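PDB 7JID: UDP-L-Rhamnose Synthase from Acanthamoeba polyphaga mimivirus, which probably makes UDP-L-rhamnose by NADPH-dependent reduction of a UDP-4-keto-6-deoxy sugar, and binds NADP and UDP-rhamnose side by side. Local coordinates for residues F214-P219 with D265-L270. Residues are numbered along the deposited sequence; the frame is centred on the assembly and turned at random.
Sequences FNFTNP and DKLQSL
K266 lays its side chain over one face of the F214 ring, the two groups crossing at about a right angle. CG leaves anti to the backbone N (chi1 -173°) and lies beyond the CD1–CE1 edge of the ring. From there the chain runs on fully extended: CD comes above that edge, and CE settles over the face, 3.7 Å from F214 CZ and offset toward the rim. The ammonium follows as a cation-pi partner, K266 NZ standing 4.3 Å from the F214 ring centroid and 15° off its normal; a hydrogen bond to the carbonyl oxygen of T213 also holds it. L267 comes next, its CA near the plane of the F214 ring at the edge. CG is anti to the backbone N (chi1 -175°), and beyond it the two methyls meet F216 in the loop that follows the strand, L267 CD1 lying 3.7 Å from F216 CE1 and CD2 packing beside F216 CD1. Its backbone N reaches N215 through a single water, which accepts from L267 N at 2.9 Å and donates to N215 O, bridging the two backbones. One residue on, the amide end of Q268 rests against the proline ring, CD 3.6 Å from P219 CG, while OE1 is taken by the hydroxyl of T264. L270, a turn after K266, brings only its CD1 methyl to F214, 3.7 Å from CE1. M205 of helix 195-207 and L160 of strand 157-162 pack on F214 and F216 as well. The contact thus joins a short, late helix to residues 216-219 and to strand 212-215, the outermost strand, within this chain, of the six-stranded parallel sheet of a Rossmann-type fold, as expected for an RmlD-like, NADP-binding protein.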
loop_
_atom_site.group_PDB
_atom_site.type_symbol
_atom_site.label_atom_id
_atom_site.label_comp_id
_atom_site.label_asym_id
_atom_site.label_seq_id
_atom_site.Cartn_x
_atom_site.Cartn_y
_atom_site.Cartn_z
ATOM N N PHE A 214 -20.019 0.003 0.886
ATOM C CA PHE A 214 -21.164 -0.940 0.788
ATOM C C PHE A 214 -20.634 -2.296 0.375
ATOM O O PHE A 214 -20.033 -2.425 -0.716
ATOM C CB PHE A 214 -22.212 -0.484 -0.208
ATOM C CG PHE A 214 -23.006 0.727 0.223
ATOM C CD1 PHE A 214 -24.323 0.583 0.649
ATOM C CD2 PHE A 214 -22.479 1.998 0.078
ATOM C CE1 PHE A 214 -25.065 1.713 0.990
ATOM C CE2 PHE A 214 -23.211 3.120 0.467
ATOM C CZ PHE A 214 -24.522 2.968 0.875
ATOM N N ASN A 215 -21.003 -3.316 1.123
ATOM C CA ASN A 215 -20.963 -4.712 0.633
ATOM C C ASN A 215 -21.917 -4.780 -0.558
ATOM O O ASN A 215 -23.049 -4.312 -0.468
ATOM C CB ASN A 215 -21.316 -5.671 1.773
ATOM C CG ASN A 215 -20.236 -5.775 2.810
ATOM O OD1 ASN A 215 -19.057 -5.536 2.549
ATOM N ND2 ASN A 215 -20.639 -6.081 4.049
ATOM N N PHE A 216 -21.445 -5.310 -1.669
ATOM C CA PHE A 216 -22.090 -5.138 -2.978
ATOM C C PHE A 216 -22.149 -6.503 -3.658
ATOM O O PHE A 216 -21.792 -6.646 -4.823
ATOM C CB PHE A 216 -21.390 -4.059 -3.781
ATOM C CG PHE A 216 -22.353 -3.405 -4.718
ATOM C CD1 PHE A 216 -23.310 -2.531 -4.237
ATOM C CD2 PHE A 216 -22.217 -3.581 -6.076
ATOM C CE1 PHE A 216 -24.166 -1.899 -5.140
ATOM C CE2 PHE A 216 -23.092 -2.979 -6.963
ATOM C CZ PHE A 216 -24.037 -2.107 -6.479
ATOM N N THR A 217 -22.682 -7.458 -2.910
ATOM C CA THR A 217 -23.033 -8.807 -3.393
ATOM C C THR A 217 -24.554 -8.998 -3.306
ATOM O O THR A 217 -25.221 -8.333 -2.485
ATOM C CB THR A 217 -22.292 -9.866 -2.577
ATOM O OG1 THR A 217 -22.537 -9.552 -1.210
ATOM C CG2 THR A 217 -20.801 -9.889 -2.860
ATOM N N ASN A 218 -25.109 -9.920 -4.088
ATOM C CA ASN A 218 -26.532 -10.313 -3.949
ATOM C C ASN A 218 -26.700 -10.904 -2.558
ATOM O O ASN A 218 -25.771 -11.538 -2.025
ATOM C CB ASN A 218 -26.974 -11.343 -4.979
ATOM C CG ASN A 218 -27.021 -10.867 -6.422
ATOM O OD1 ASN A 218 -25.992 -10.594 -7.044
ATOM N ND2 ASN A 218 -28.243 -10.753 -6.935
ATOM N N PRO A 219 -27.835 -10.642 -1.904
ATOM C CA PRO A 219 -28.043 -11.210 -0.573
ATOM C C PRO A 219 -27.862 -12.736 -0.551
ATOM O O PRO A 219 -28.303 -13.420 -1.500
ATOM C CB PRO A 219 -29.453 -10.783 -0.223
ATOM C CG PRO A 219 -29.575 -9.462 -0.920
ATOM C CD PRO A 219 -28.870 -9.650 -2.275
ATOM N N ASP A 265 -27.146 -5.887 4.745
ATOM C CA ASP A 265 -28.277 -5.097 5.286
ATOM C C ASP A 265 -28.178 -3.647 4.827
ATOM O O ASP A 265 -29.223 -3.017 4.543
ATOM C CB ASP A 265 -28.351 -5.251 6.798
ATOM C CG ASP A 265 -28.710 -6.653 7.278
ATOM O OD1 ASP A 265 -29.086 -7.507 6.435
ATOM O OD2 ASP A 265 -28.638 -6.860 8.487
ATOM N N LYS A 266 -26.973 -3.103 4.777
ATOM C CA LYS A 266 -26.833 -1.679 4.423
ATOM C C LYS A 266 -27.359 -1.457 3.001
ATOM O O LYS A 266 -28.134 -0.525 2.803
ATOM C CB LYS A 266 -25.393 -1.199 4.573
ATOM C CG LYS A 266 -25.240 0.305 4.372
ATOM C CD LYS A 266 -23.809 0.723 4.462
ATOM C CE LYS A 266 -23.628 2.220 4.340
ATOM N NZ LYS A 266 -22.218 2.641 4.459
ATOM N N LEU A 267 -26.921 -2.254 2.019
ATOM C CA LEU A 267 -27.380 -2.115 0.624
ATOM C C LEU A 267 -28.888 -2.394 0.598
ATOM O O LEU A 267 -29.588 -1.718 -0.164
ATOM C CB LEU A 267 -26.644 -3.099 -0.283
ATOM C CG LEU A 267 -26.970 -2.943 -1.769
ATOM C CD1 LEU A 267 -26.549 -1.578 -2.293
ATOM C CD2 LEU A 267 -26.345 -4.070 -2.544
ATOM N N GLN A 268 -29.349 -3.436 1.307
ATOM C CA GLN A 268 -30.788 -3.837 1.257
ATOM C C GLN A 268 -31.687 -2.707 1.775
ATOM O O GLN A 268 -32.851 -2.676 1.326
ATOM C CB GLN A 268 -30.992 -5.150 2.002
ATOM C CG GLN A 268 -30.412 -6.339 1.246
ATOM C CD GLN A 268 -30.648 -7.630 1.998
ATOM O OE1 GLN A 268 -29.730 -8.288 2.524
ATOM N NE2 GLN A 268 -31.917 -7.999 2.057
ATOM N N SER A 269 -31.183 -1.853 2.674
ATOM C CA SER A 269 -31.931 -0.697 3.240
ATOM C C SER A 269 -32.253 0.285 2.121
ATOM O O SER A 269 -33.272 0.989 2.241
ATOM C CB SER A 269 -31.209 -0.023 4.355
ATOM O OG SER A 269 -30.039 0.677 3.891
ATOM N N LEU A 270 -31.442 0.318 1.065
ATOM C CA LEU A 270 -31.615 1.283 -0.054
ATOM C C LEU A 270 -32.211 0.592 -1.271
ATOM O O LEU A 270 -32.896 1.267 -2.067
ATOM C CB LEU A 270 -30.256 1.922 -0.373
ATOM C CG LEU A 270 -29.607 2.730 0.735
ATOM C CD1 LEU A 270 -28.319 3.399 0.209
ATOM C CD2 LEU A 270 -30.562 3.770 1.329
HETATM O O HOH W 1 -24.432 -3.828 2.047
#